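Local coordinates for protein putative type 11 methyltransferase (Sulfolobus solfataricus, PDB 3I9F) that probably transfers methyl groups from S-adenosylmethionine and binds zinc ions, at residues 41-46 with 69-74; 50-55 with 62-67; 83-88 with 134-139; 128-133 with 143-148. All blocks are in the same frame, centred on the assembly; numbering follows the deposited sequence.

Contact 1. Residues 41-46 with 69-74; sequences KLYCID and KEIPDN
Tyr43, on the strand 42-45, faces Ile71 in the irregular segment 69-74, with their CA atoms 8.5 Å apart and no hydrogen bond joining the two backbones, so side chains alone fill the gap. The Tyr43 ring lies flat beneath Ile71, whose CG1 sits over the middle of one face, 3.9 Å from the ring centroid and 12° off its normal, a CH-pi contact. Ile71 CG1 stands anti to its carbonyl carbon (chi1 -58°) and CG2 anti to the backbone N, which spreads the branches over the ring: CD1 lies 3.8 Å from Tyr43 CG, whereas CG2 covers the CE2 and CZ side. Farther along the strand, Ile45 meets the CD1 of Ile71 tip to tip, its own CD1 4.0 Å away. At the outer end of the ring, Tyr43 OH lies 3.8 Å from Pro72 CD. The loop between strands 63-65 and 76-82 thus packs over strand 39-45 of the Rossmann-like sheet. Beta-branched isoleucine can blanket an aromatic face; the contact is therefore held by dispersion and exclusion of water, without directional bonds.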
loop_
_atom_site.group_PDB
_atom_site.type_symbol
_atom_site.label_atom_id
_atom_site.label_comp_id
_atom_site.label_asym_id
_atom_site.label_seq_id
_atom_site.Cartn_x
_atom_site.Cartn_y
_atom_site.Cartn_z
ATOM N N LYS B 41 -1.037 -0.121 -12.113
ATOM C CA LYS B 41 -1.225 -0.520 -10.710
ATOM C C LYS B 41 -2.696 -0.552 -10.371
ATOM O O LYS B 41 -3.441 0.290 -10.817
ATOM C CB LYS B 41 -0.613 0.476 -9.749
ATOM C CG LYS B 41 0.876 0.400 -9.566
ATOM C CD LYS B 41 1.325 1.367 -8.447
ATOM C CE LYS B 41 2.846 1.443 -8.371
ATOM N NZ LYS B 41 3.243 2.861 -8.163
ATOM N N LEU B 42 -3.093 -1.493 -9.528
ATOM C CA LEU B 42 -4.467 -1.586 -9.073
ATOM C C LEU B 42 -4.494 -1.560 -7.558
ATOM O O LEU B 42 -3.906 -2.442 -6.898
ATOM C CB LEU B 42 -5.145 -2.860 -9.580
ATOM C CG LEU B 42 -6.611 -3.063 -9.200
ATOM C CD1 LEU B 42 -7.471 -1.819 -9.399
ATOM C CD2 LEU B 42 -7.164 -4.207 -10.039
ATOM N N TYR B 43 -5.175 -0.543 -7.025
ATOM C CA TYR B 43 -5.432 -0.445 -5.601
ATOM C C TYR B 43 -6.885 -0.819 -5.340
ATOM O O TYR B 43 -7.785 -0.336 -6.038
ATOM C CB TYR B 43 -5.244 0.978 -5.124
ATOM C CG TYR B 43 -3.864 1.554 -5.194
ATOM C CD1 TYR B 43 -2.942 1.293 -4.204
ATOM C CD2 TYR B 43 -3.492 2.426 -6.224
ATOM C CE1 TYR B 43 -1.670 1.838 -4.237
ATOM C CE2 TYR B 43 -2.236 2.995 -6.247
ATOM C CZ TYR B 43 -1.326 2.694 -5.247
ATOM O OH TYR B 43 -0.050 3.228 -5.255
ATOM N N CYS B 44 -7.113 -1.654 -4.340
ATOM C CA CYS B 44 -8.436 -1.937 -3.819
ATOM C C CYS B 44 -8.575 -1.416 -2.393
ATOM O O CYS B 44 -7.856 -1.857 -1.497
ATOM C CB CYS B 44 -8.651 -3.428 -3.785
ATOM S SG CYS B 44 -8.819 -4.113 -5.421
ATOM N N ILE B 45 -9.514 -0.503 -2.198
ATOM C CA ILE B 45 -9.813 0.059 -0.884
ATOM C C ILE B 45 -11.151 -0.442 -0.320
ATOM O O ILE B 45 -12.181 -0.375 -0.969
ATOM C CB ILE B 45 -9.888 1.602 -0.937
ATOM C CG1 ILE B 45 -8.660 2.146 -1.672
ATOM C CG2 ILE B 45 -10.057 2.155 0.474
ATOM C CD1 ILE B 45 -8.375 3.582 -1.495
ATOM N N ASP B 46 -11.130 -0.940 0.895
ATOM C CA ASP B 46 -12.365 -1.213 1.594
ATOM C C ASP B 46 -12.126 -1.258 3.096
ATOM O O ASP B 46 -11.133 -1.793 3.581
ATOM C CB ASP B 46 -13.047 -2.509 1.090
ATOM C CG ASP B 46 -14.592 -2.500 1.300
ATOM O OD1 ASP B 46 -15.334 -2.752 0.314
ATOM O OD2 ASP B 46 -15.074 -2.214 2.445
ATOM N N LYS B 69 -4.884 6.642 2.417
ATOM C CA LYS B 69 -3.760 7.404 2.930
ATOM C C LYS B 69 -2.396 7.118 2.232
ATOM O O LYS B 69 -1.678 8.035 1.885
ATOM C CB LYS B 69 -3.658 7.176 4.440
ATOM C CG LYS B 69 -2.503 7.833 5.152
ATOM C CD LYS B 69 -2.488 7.320 6.625
ATOM C CE LYS B 69 -1.194 7.631 7.398
ATOM N NZ LYS B 69 -0.749 9.038 7.219
ATOM N N GLU B 70 -2.031 5.857 2.049
ATOM C CA GLU B 70 -0.660 5.546 1.602
ATOM C C GLU B 70 -0.472 5.636 0.085
ATOM O O GLU B 70 0.626 5.449 -0.416
ATOM C CB GLU B 70 -0.234 4.192 2.130
ATOM C CG GLU B 70 -0.183 4.097 3.672
ATOM C CD GLU B 70 0.835 5.059 4.352
ATOM O OE1 GLU B 70 1.762 5.542 3.664
ATOM O OE2 GLU B 70 0.706 5.331 5.577
ATOM N N ILE B 71 -1.555 5.939 -0.632
ATOM C CA ILE B 71 -1.501 6.179 -2.041
ATOM C C ILE B 71 -0.949 7.583 -2.250
ATOM O O ILE B 71 -1.440 8.549 -1.646
ATOM C CB ILE B 71 -2.860 6.120 -2.724
ATOM C CG1 ILE B 71 -3.546 4.762 -2.517
ATOM C CG2 ILE B 71 -2.677 6.390 -4.189
ATOM C CD1 ILE B 71 -4.945 4.626 -3.179
ATOM N N PRO B 72 0.090 7.689 -3.089
ATOM C CA PRO B 72 0.803 8.946 -3.227
ATOM C C PRO B 72 -0.013 10.069 -3.860
ATOM O O PRO B 72 -0.958 9.818 -4.624
ATOM C CB PRO B 72 2.014 8.587 -4.093
ATOM C CG PRO B 72 1.871 7.093 -4.442
ATOM C CD PRO B 72 0.852 6.515 -3.582
ATOM N N ASP B 73 0.374 11.299 -3.559
ATOM C CA ASP B 73 -0.282 12.448 -4.129
ATOM C C ASP B 73 -0.200 12.387 -5.637
ATOM O O ASP B 73 0.821 11.955 -6.164
ATOM C CB ASP B 73 0.394 13.741 -3.670
ATOM C CG ASP B 73 0.242 14.010 -2.160
ATOM O OD1 ASP B 73 -0.569 13.347 -1.428
ATOM O OD2 ASP B 73 0.973 14.931 -1.717
ATOM N N ASN B 74 -1.284 12.790 -6.315
ATOM C CA ASN B 74 -1.240 13.121 -7.732
ATOM C C ASN B 74 -0.625 11.986 -8.513
ATOM O O ASN B 74 0.259 12.223 -9.309
ATOM C CB ASN B 74 -0.403 14.410 -7.934
ATOM C CG ASN B 74 -0.271 14.838 -9.410
ATOM O OD1 ASN B 74 0.839 14.985 -9.912
ATOM N ND2 ASN B 74 -1.379 15.068 -10.081
#

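Contact 2. Residues 50-55 with 62-67; sequences IALKEV and VITLSD. With ZN (zinc ion), chain H.
Apolar packing between Leu52 and Val55 of the helix 50-55 and Val62 and Thr64 of the segment 62-67 makes up most of this contact. The axes of the helix and of strand 63-65 run antiparallel, at 175° and 9.0 Å apart. Val55 CG1 touches two residues at once: Val62 CG1 at 3.8 Å, the two side chains crossing at about a right angle, and Thr64 CG2 at 3.9 Å. The methyl of Thr64 stands anti to its carbonyl carbon, which turns it toward the helix, so threonine acts here through its carbon branch. Leu52 slides alongside Thr64 in the opposite direction, with CD2 4.1 Å from Thr64 CB.

Leu52 also packs against backbone, its CD1 lying 3.4 Å from Leu65 O. Beyond this, Ser66 OG turns to another chain, where it is hydrogen-bonded to Glu70 of the second subunit.

Metal binding occupies a different side of the helix: Glu54 OE2 coordinates a zinc ion at 1.9 Å, and Glu57, one turn's spacing further on, supplies another ligand. The packing is that of a beta-alpha-beta unit, in which helix 49-58 connects parallel strands 39-45 and 63-65 of the Rossmann-like methyltransferase fold.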
loop_
_atom_site.group_PDB
_atom_site.type_symbol
_atom_site.label_atom_id
_atom_site.label_comp_id
_atom_site.label_asym_id
_atom_site.label_seq_id
_atom_site.Cartn_x
_atom_site.Cartn_y
_atom_site.Cartn_z
ATOM N N ILE B 50 -12.369 -8.434 5.876
ATOM C CA ILE B 50 -12.533 -9.732 5.226
ATOM C C ILE B 50 -12.742 -9.607 3.703
ATOM O O ILE B 50 -12.238 -10.436 2.920
ATOM C CB ILE B 50 -13.712 -10.534 5.859
ATOM C CG1 ILE B 50 -13.381 -10.906 7.314
ATOM C CG2 ILE B 50 -14.055 -11.792 5.027
ATOM C CD1 ILE B 50 -14.509 -11.655 8.036
ATOM N N ALA B 51 -13.466 -8.589 3.261
ATOM C CA ALA B 51 -13.602 -8.379 1.810
ATOM C C ALA B 51 -12.225 -8.271 1.186
ATOM O O ALA B 51 -11.977 -8.872 0.149
ATOM C CB ALA B 51 -14.452 -7.165 1.475
ATOM N N LEU B 52 -11.315 -7.567 1.848
ATOM C CA LEU B 52 -9.967 -7.401 1.323
ATOM C C LEU B 52 -9.218 -8.726 1.288
ATOM O O LEU B 52 -8.437 -8.977 0.381
ATOM C CB LEU B 52 -9.171 -6.380 2.132
ATOM C CG LEU B 52 -9.577 -4.916 1.951
ATOM C CD1 LEU B 52 -8.601 -3.925 2.673
ATOM C CD2 LEU B 52 -9.732 -4.590 0.458
ATOM N N LYS B 53 -9.462 -9.562 2.282
ATOM C CA LYS B 53 -8.788 -10.834 2.383
ATOM C C LYS B 53 -9.056 -11.678 1.123
ATOM O O LYS B 53 -8.121 -12.206 0.519
ATOM C CB LYS B 53 -9.271 -11.572 3.629
ATOM C CG LYS B 53 -8.166 -12.131 4.488
ATOM C CD LYS B 53 -7.842 -11.204 5.711
ATOM C CE LYS B 53 -8.363 -11.743 7.068
ATOM N NZ LYS B 53 -7.247 -12.180 7.993
ATOM N N GLU B 54 -10.334 -11.764 0.742
ATOM C CA GLU B 54 -10.782 -12.463 -0.444
ATOM C C GLU B 54 -10.176 -11.866 -1.695
ATOM O O GLU B 54 -9.841 -12.595 -2.610
ATOM C CB GLU B 54 -12.321 -12.460 -0.546
ATOM C CG GLU B 54 -13.064 -13.267 0.580
ATOM C CD GLU B 54 -12.504 -14.687 0.793
ATOM O OE1 GLU B 54 -12.305 -15.368 -0.198
ATOM O OE2 GLU B 54 -12.278 -15.159 1.922
ATOM N N VAL B 55 -10.014 -10.551 -1.750
ATOM C CA VAL B 55 -9.300 -9.950 -2.891
ATOM C C VAL B 55 -7.823 -10.381 -2.909
ATOM O O VAL B 55 -7.319 -10.769 -3.932
ATOM C CB VAL B 55 -9.421 -8.411 -2.927
ATOM C CG1 VAL B 55 -8.385 -7.802 -3.883
ATOM C CG2 VAL B 55 -10.856 -7.995 -3.303
ATOM N N VAL B 62 -2.723 -7.030 -6.684
ATOM C CA VAL B 62 -3.584 -5.945 -6.183
ATOM C C VAL B 62 -2.994 -5.365 -4.885
ATOM O O VAL B 62 -2.483 -6.092 -4.026
ATOM C CB VAL B 62 -5.047 -6.415 -5.980
ATOM C CG1 VAL B 62 -5.831 -5.366 -5.260
ATOM C CG2 VAL B 62 -5.690 -6.660 -7.304
ATOM N N ILE B 63 -2.994 -4.050 -4.776
ATOM C CA ILE B 63 -2.584 -3.454 -3.511
ATOM C C ILE B 63 -3.859 -3.150 -2.691
ATOM O O ILE B 63 -4.621 -2.299 -3.048
ATOM C CB ILE B 63 -1.742 -2.213 -3.728
ATOM C CG1 ILE B 63 -0.509 -2.545 -4.588
ATOM C CG2 ILE B 63 -1.338 -1.626 -2.360
ATOM C CD1 ILE B 63 0.363 -1.268 -5.016
ATOM N N THR B 64 -4.081 -3.902 -1.629
ATOM C CA THR B 64 -5.268 -3.756 -0.771
ATOM C C THR B 64 -4.994 -2.757 0.354
ATOM O O THR B 64 -3.996 -2.861 1.010
ATOM C CB THR B 64 -5.705 -5.091 -0.117
ATOM O OG1 THR B 64 -4.602 -5.676 0.578
ATOM C CG2 THR B 64 -6.216 -6.083 -1.142
ATOM N N LEU B 65 -5.890 -1.791 0.554
ATOM C CA LEU B 65 -5.734 -0.783 1.564
ATOM C C LEU B 65 -7.034 -0.610 2.323
ATOM O O LEU B 65 -8.108 -0.653 1.727
ATOM C CB LEU B 65 -5.348 0.546 0.936
ATOM C CG LEU B 65 -4.040 0.627 0.157
ATOM C CD1 LEU B 65 -3.931 2.009 -0.507
ATOM C CD2 LEU B 65 -2.775 0.337 1.029
ATOM N N SER B 66 -6.930 -0.353 3.630
ATOM C CA SER B 66 -8.106 -0.020 4.450
ATOM C C SER B 66 -8.612 1.377 4.136
ATOM O O SER B 66 -9.724 1.705 4.459
ATOM C CB SER B 66 -7.782 -0.102 5.947
ATOM O OG SER B 66 -6.943 0.968 6.359
ATOM N N ASP B 67 -7.813 2.164 3.426
ATOM C CA ASP B 67 -8.006 3.573 3.324
ATOM C C ASP B 67 -6.984 4.118 2.286
ATOM O O ASP B 67 -5.946 3.524 2.073
ATOM C CB ASP B 67 -7.680 4.107 4.724
ATOM C CG ASP B 67 -7.740 5.572 4.807
ATOM O OD1 ASP B 67 -8.864 6.100 5.004
ATOM O OD2 ASP B 67 -6.683 6.198 4.648
HETATM ZN ZN ZN H . -10.797 -16.249 2.174
#

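Contact 3. Residues 83-88 with 134-139; sequences NSFHDM and MGWFSN
Phe85 swings its ring toward Trp136 and Phe137 by setting CG opposite the backbone N (chi1 -171°), while both partners place CG anti to their carbonyl carbons. The contact joins the loop after strand 76-82 to the end of helix 130-136, where Phe137 is the centre of an inverse gamma turn. On the opposing side, Phe85 opens a type I beta turn that runs to Met88, closed by a backbone bond from Met88 N to Phe85 O.

The Phe85 ring uses both its edge and a face. Its edge is presented to the indole, with CE2 3.6 Å from Trp136 CG and lying over one face of Trp136, offset toward the rim; the planes of Phe85 and the five-membered ring meet at 69°. Over a face of Phe85, near its centre, comes Phe137 CE2, 3.9 Å from Phe85 CZ. This second pair is also edge-to-face, with Phe137 giving the edge, centroids 5.1 Å apart and planes at 54°.

Phe81 adds a further edge-to-face partner to Phe85, and Val94 and Ile95 of helix 91-101 pack against the same side chain. Phenylalanine suits this position because its ring has no polar group to satisfy in buried surroundings. Weakly positive ring hydrogens meet electron-rich faces in both pairs, so dispersion and a modest quadrupolar attraction should hold the cluster together.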
loop_
_atom_site.group_PDB
_atom_site.type_symbol
_atom_site.label_atom_id
_atom_site.label_comp_id
_atom_site.label_asym_id
_atom_site.label_seq_id
_atom_site.Cartn_x
_atom_site.Cartn_y
_atom_site.Cartn_z
ATOM N N ASN B 83 -21.185 1.231 -6.905
ATOM C CA ASN B 83 -22.227 0.971 -5.892
ATOM C C ASN B 83 -21.733 1.105 -4.500
ATOM O O ASN B 83 -22.182 0.376 -3.642
ATOM C CB ASN B 83 -22.821 -0.410 -6.076
ATOM C CG ASN B 83 -23.267 -0.632 -7.507
ATOM O OD1 ASN B 83 -24.105 0.131 -8.043
ATOM N ND2 ASN B 83 -22.667 -1.599 -8.158
ATOM N N SER B 84 -20.787 2.004 -4.278
ATOM C CA SER B 84 -20.077 2.019 -3.009
ATOM C C SER B 84 -20.083 3.376 -2.312
ATOM O O SER B 84 -19.939 3.403 -1.129
ATOM C CB SER B 84 -18.638 1.508 -3.168
ATOM O OG SER B 84 -17.897 2.353 -4.026
ATOM N N PHE B 85 -20.221 4.486 -3.021
ATOM C CA PHE B 85 -20.140 5.783 -2.378
ATOM C C PHE B 85 -21.296 6.042 -1.436
ATOM O O PHE B 85 -21.113 6.591 -0.367
ATOM C CB PHE B 85 -20.074 6.896 -3.408
ATOM C CG PHE B 85 -19.767 8.236 -2.843
ATOM C CD1 PHE B 85 -18.479 8.558 -2.459
ATOM C CD2 PHE B 85 -20.762 9.197 -2.723
ATOM C CE1 PHE B 85 -18.177 9.803 -1.960
ATOM C CE2 PHE B 85 -20.482 10.467 -2.213
ATOM C CZ PHE B 85 -19.189 10.761 -1.813
ATOM N N HIS B 86 -22.491 5.651 -1.834
ATOM C CA HIS B 86 -23.668 6.030 -1.097
ATOM C C HIS B 86 -23.667 5.581 0.343
ATOM O O HIS B 86 -24.183 6.285 1.199
ATOM C CB HIS B 86 -24.950 5.599 -1.799
ATOM C CG HIS B 86 -25.114 4.126 -1.946
ATOM N ND1 HIS B 86 -24.888 3.477 -3.140
ATOM C CD2 HIS B 86 -25.515 3.177 -1.065
ATOM C CE1 HIS B 86 -25.123 2.185 -2.981
ATOM N NE2 HIS B 86 -25.505 1.976 -1.733
ATOM N N ASP B 87 -23.038 4.468 0.666
ATOM C CA ASP B 87 -22.999 4.100 2.080
ATOM C C ASP B 87 -21.635 4.215 2.737
ATOM O O ASP B 87 -21.444 3.739 3.836
ATOM C CB ASP B 87 -23.675 2.740 2.320
ATOM C CG ASP B 87 -23.107 1.621 1.469
ATOM O OD1 ASP B 87 -22.230 1.865 0.594
ATOM O OD2 ASP B 87 -23.592 0.481 1.674
ATOM N N MET B 88 -20.733 4.954 2.106
ATOM C CA MET B 88 -19.387 5.087 2.577
ATOM C C MET B 88 -19.302 6.077 3.730
ATOM O O MET B 88 -19.921 7.152 3.701
ATOM C CB MET B 88 -18.495 5.557 1.430
ATOM C CG MET B 88 -17.040 5.157 1.532
ATOM S SD MET B 88 -16.159 5.401 -0.049
ATOM C CE MET B 88 -14.687 5.604 0.776
ATOM N N MET B 134 -23.172 14.907 -7.750
ATOM C CA MET B 134 -22.455 16.146 -8.089
ATOM C C MET B 134 -22.434 17.204 -6.958
ATOM O O MET B 134 -21.601 18.097 -6.972
ATOM C CB MET B 134 -22.941 16.714 -9.439
ATOM C CG MET B 134 -22.894 15.648 -10.597
ATOM S SD MET B 134 -21.389 14.628 -10.720
ATOM C CE MET B 134 -20.284 15.987 -11.095
ATOM N N GLY B 135 -23.309 17.076 -5.968
ATOM C CA GLY B 135 -23.180 17.810 -4.727
ATOM C C GLY B 135 -21.895 17.449 -4.000
ATOM O O GLY B 135 -21.229 18.321 -3.494
ATOM N N TRP B 136 -21.523 16.172 -3.972
ATOM C CA TRP B 136 -20.261 15.743 -3.346
ATOM C C TRP B 136 -19.018 15.972 -4.219
ATOM O O TRP B 136 -17.934 16.395 -3.749
ATOM C CB TRP B 136 -20.322 14.252 -3.004
ATOM C CG TRP B 136 -21.324 13.979 -2.007
ATOM C CD1 TRP B 136 -22.585 13.493 -2.214
ATOM C CD2 TRP B 136 -21.205 14.200 -0.622
ATOM N NE1 TRP B 136 -23.252 13.408 -1.037
ATOM C CE2 TRP B 136 -22.427 13.837 -0.037
ATOM C CE3 TRP B 136 -20.189 14.706 0.187
ATOM C CZ2 TRP B 136 -22.657 13.922 1.344
ATOM C CZ3 TRP B 136 -20.416 14.791 1.552
ATOM C CH2 TRP B 136 -21.654 14.415 2.112
ATOM N N PHE B 137 -19.168 15.626 -5.489
ATOM C CA PHE B 137 -18.096 15.748 -6.431
ATOM C C PHE B 137 -18.226 17.088 -7.121
ATOM O O PHE B 137 -18.230 17.158 -8.338
ATOM C CB PHE B 137 -18.168 14.601 -7.420
ATOM C CG PHE B 137 -17.786 13.267 -6.830
ATOM C CD1 PHE B 137 -16.498 12.790 -6.957
ATOM C CD2 PHE B 137 -18.711 12.494 -6.144
ATOM C CE1 PHE B 137 -16.137 11.583 -6.418
ATOM C CE2 PHE B 137 -18.365 11.297 -5.621
ATOM C CZ PHE B 137 -17.075 10.835 -5.750
ATOM N N SER B 138 -18.286 18.153 -6.321
ATOM C CA SER B 138 -18.591 19.509 -6.800
ATOM C C SER B 138 -17.447 20.262 -7.498
ATOM O O SER B 138 -17.694 21.347 -8.039
ATOM C CB SER B 138 -19.017 20.349 -5.609
ATOM O OG SER B 138 -17.932 20.376 -4.679
ATOM N N ASN B 139 -16.223 19.728 -7.448
ATOM C CA ASN B 139 -15.098 20.259 -8.225
ATOM C C ASN B 139 -14.914 19.449 -9.514
ATOM O O ASN B 139 -13.806 19.373 -10.072
ATOM C CB ASN B 139 -13.799 20.203 -7.417
ATOM C CG ASN B 139 -13.939 20.822 -6.030
ATOM O OD1 ASN B 139 -14.037 20.100 -4.993
ATOM N ND2 ASN B 139 -13.979 22.153 -5.988
#

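Contact 4. Residues 128-133 with 143-148; sequences MDEKDY and EKRFNP
Glu130 and Arg145 form the whole of the contact between the start of helix 130-136 and the edge strand 140-146. Along the first segment, Met128 comes before the helix and lays its CE over the centre of the Tyr133 ring. Asp129 follows as the N-cap: its OD1 accepts from Asp132 N at 2.8 Å, and Asp129 N returns a bond to Asp132 OD2 at 3.2 Å, completing a capping box. A short aspartate suits the N-cap, since its carboxylate can turn back to a backbone N-H of the first turn.

Glu130 leaves that turn with CG anti to the backbone N (chi1 -172°) and stays extended beyond CG, which carries its carboxylate across to the strand. There Arg145 grips it side-on. Arg145 NE donates to Glu130 OE1 at 2.8 Å, almost straight at 175°, and Arg145 NH2 to Glu130 OE2 at 2.9 Å. Both oxygens are met on their syn sides, and the two flat groups are only 24° from coplanar.

Asp132, besides its capping role, forms a salt bridge with Lys115. Tyr133 instead turns inward, its OH hydrogen-bonded to Asp112. Long, flexible arginine and glutamate suit a gap of 9.8 Å between their CA atoms, and pairing both carboxylate oxygens with separate N-H groups fixes the rotation of each group. The bridge lies at the surface, so solvent probably screens part of its charge attraction.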
loop_
_atom_site.group_PDB
_atom_site.type_symbol
_atom_site.label_atom_id
_atom_site.label_comp_id
_atom_site.label_asym_id
_atom_site.label_seq_id
_atom_site.Cartn_x
_atom_site.Cartn_y
_atom_site.Cartn_z
ATOM N N MET B 128 -28.473 7.437 -4.224
ATOM C CA MET B 128 -28.105 8.732 -4.749
ATOM C C MET B 128 -28.163 8.743 -6.281
ATOM O O MET B 128 -27.626 7.844 -6.932
ATOM C CB MET B 128 -26.667 9.080 -4.326
ATOM C CG MET B 128 -26.419 9.305 -2.798
ATOM S SD MET B 128 -24.668 9.427 -2.345
ATOM C CE MET B 128 -24.138 10.469 -3.679
ATOM N N ASP B 129 -28.741 9.800 -6.860
ATOM C CA ASP B 129 -28.724 9.996 -8.307
ATOM C C ASP B 129 -27.573 10.894 -8.708
ATOM O O ASP B 129 -26.809 11.363 -7.856
ATOM C CB ASP B 129 -30.040 10.592 -8.794
ATOM C CG ASP B 129 -30.389 11.872 -8.078
ATOM O OD1 ASP B 129 -29.444 12.579 -7.632
ATOM O OD2 ASP B 129 -31.594 12.176 -7.943
ATOM N N GLU B 130 -27.429 11.112 -10.017
ATOM C CA GLU B 130 -26.463 12.068 -10.544
ATOM C C GLU B 130 -26.419 13.346 -9.742
ATOM O O GLU B 130 -25.359 13.811 -9.333
ATOM C CB GLU B 130 -26.812 12.473 -11.972
ATOM C CG GLU B 130 -25.708 13.323 -12.611
ATOM C CD GLU B 130 -25.893 13.609 -14.103
ATOM O OE1 GLU B 130 -26.312 12.692 -14.853
ATOM O OE2 GLU B 130 -25.599 14.761 -14.504
ATOM N N LYS B 131 -27.573 13.951 -9.541
ATOM C CA LYS B 131 -27.574 15.257 -8.918
ATOM C C LYS B 131 -26.941 15.158 -7.512
ATOM O O LYS B 131 -26.166 16.008 -7.127
ATOM C CB LYS B 131 -28.979 15.839 -8.901
ATOM C CG LYS B 131 -29.019 17.252 -8.350
ATOM C CD LYS B 131 -30.450 17.810 -8.283
ATOM C CE LYS B 131 -30.451 19.304 -7.866
ATOM N NZ LYS B 131 -29.322 20.129 -8.453
ATOM N N ASP B 132 -27.261 14.095 -6.776
ATOM C CA ASP B 132 -26.667 13.864 -5.447
ATOM C C ASP B 132 -25.157 13.686 -5.532
ATOM O O ASP B 132 -24.421 14.215 -4.714
ATOM C CB ASP B 132 -27.310 12.655 -4.750
ATOM C CG ASP B 132 -28.801 12.868 -4.451
ATOM O OD1 ASP B 132 -29.155 13.977 -3.947
ATOM O OD2 ASP B 132 -29.610 11.936 -4.707
ATOM N N TYR B 133 -24.704 12.956 -6.543
ATOM C CA TYR B 133 -23.308 12.718 -6.711
ATOM C C TYR B 133 -22.613 14.041 -6.935
ATOM O O TYR B 133 -21.594 14.307 -6.307
ATOM C CB TYR B 133 -23.018 11.683 -7.806
ATOM C CG TYR B 133 -22.907 10.262 -7.256
ATOM C CD1 TYR B 133 -23.972 9.402 -7.269
ATOM C CD2 TYR B 133 -21.727 9.798 -6.717
ATOM C CE1 TYR B 133 -23.872 8.133 -6.775
ATOM C CE2 TYR B 133 -21.619 8.525 -6.229
ATOM C CZ TYR B 133 -22.705 7.706 -6.248
ATOM O OH TYR B 133 -22.613 6.427 -5.719
ATOM N N GLU B 143 -18.395 14.227 -17.910
ATOM C CA GLU B 143 -17.831 14.188 -19.237
ATOM C C GLU B 143 -18.639 13.214 -20.114
ATOM O O GLU B 143 -19.007 13.562 -21.234
ATOM C CB GLU B 143 -16.351 13.782 -19.147
ATOM C CG GLU B 143 -15.812 13.067 -20.358
ATOM C CD GLU B 143 -14.317 13.118 -20.453
ATOM O OE1 GLU B 143 -13.643 12.290 -19.813
ATOM O OE2 GLU B 143 -13.813 13.983 -21.203
ATOM N N LYS B 144 -18.889 11.997 -19.620
ATOM C CA LYS B 144 -19.766 11.050 -20.294
ATOM C C LYS B 144 -20.829 10.482 -19.345
ATOM O O LYS B 144 -20.658 10.488 -18.123
ATOM C CB LYS B 144 -18.963 9.883 -20.842
ATOM C CG LYS B 144 -17.985 10.225 -21.941
ATOM C CD LYS B 144 -16.850 9.138 -22.066
ATOM C CE LYS B 144 -15.956 9.338 -23.316
ATOM N NZ LYS B 144 -15.700 10.800 -23.646
ATOM N N ARG B 145 -21.910 9.961 -19.928
ATOM C CA ARG B 145 -22.902 9.154 -19.197
ATOM C C ARG B 145 -23.117 7.821 -19.862
ATOM O O ARG B 145 -22.969 7.707 -21.058
ATOM C CB ARG B 145 -24.237 9.838 -19.165
ATOM C CG ARG B 145 -24.211 11.166 -18.558
ATOM C CD ARG B 145 -25.608 11.581 -18.240
ATOM N NE ARG B 145 -25.614 12.845 -17.529
ATOM C CZ ARG B 145 -25.360 14.021 -18.083
ATOM N NH1 ARG B 145 -25.079 14.116 -19.383
ATOM N NH2 ARG B 145 -25.383 15.120 -17.331
ATOM N N PHE B 146 -23.493 6.816 -19.094
ATOM C CA PHE B 146 -23.740 5.480 -19.630
ATOM C C PHE B 146 -24.661 4.680 -18.699
ATOM O O PHE B 146 -24.824 5.030 -17.539
ATOM C CB PHE B 146 -22.425 4.749 -19.924
ATOM C CG PHE B 146 -21.626 4.399 -18.708
ATOM C CD1 PHE B 146 -21.562 3.069 -18.255
ATOM C CD2 PHE B 146 -20.925 5.377 -18.010
ATOM C CE1 PHE B 146 -20.816 2.730 -17.120
ATOM C CE2 PHE B 146 -20.168 5.041 -16.875
ATOM C CZ PHE B 146 -20.121 3.724 -16.427
ATOM N N ASN B 147 -25.292 3.640 -19.242
ATOM C CA ASN B 147 -26.263 2.835 -18.523
ATOM C C ASN B 147 -25.782 1.400 -18.443
ATOM O O ASN B 147 -26.159 0.572 -19.266
ATOM C CB ASN B 147 -27.640 2.896 -19.199
ATOM C CG ASN B 147 -28.255 4.311 -19.179
ATOM O OD1 ASN B 147 -28.245 5.021 -18.140
ATOM N ND2 ASN B 147 -28.819 4.718 -20.329
ATOM N N PRO B 148 -24.975 1.090 -17.420
ATOM C CA PRO B 148 -24.420 -0.257 -17.200
ATOM C C PRO B 148 -25.469 -1.337 -17.226
ATOM O O PRO B 148 -25.227 -2.421 -17.758
ATOM C CB PRO B 148 -23.850 -0.184 -15.768
ATOM C CG PRO B 148 -23.710 1.221 -15.465
ATOM C CD PRO B 148 -24.709 1.982 -16.279
#

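In the fold
From the N terminus, contact 1 comes first, closing a loop from strand 39-45 to the segment before strand 76-82. Contact 2 falls wholly within that loop and touches contact 1, for strands 39-45 and 63-65 are neighbours in the sheet; both also meet the second subunit. Contact 3 opens only afterwards, joining the loop behind strand 76-82 to the end of helix 130-136. Before it closes, contact 4 begins at the other end of that helix and reaches on to strand 140-146, so the two cross along the chain and touch through Met128 and Tyr133. Contacts 1 and 4 reach the same mixed sheet but lie on opposite sides of the centre of the chain, their centres about 24 Å apart.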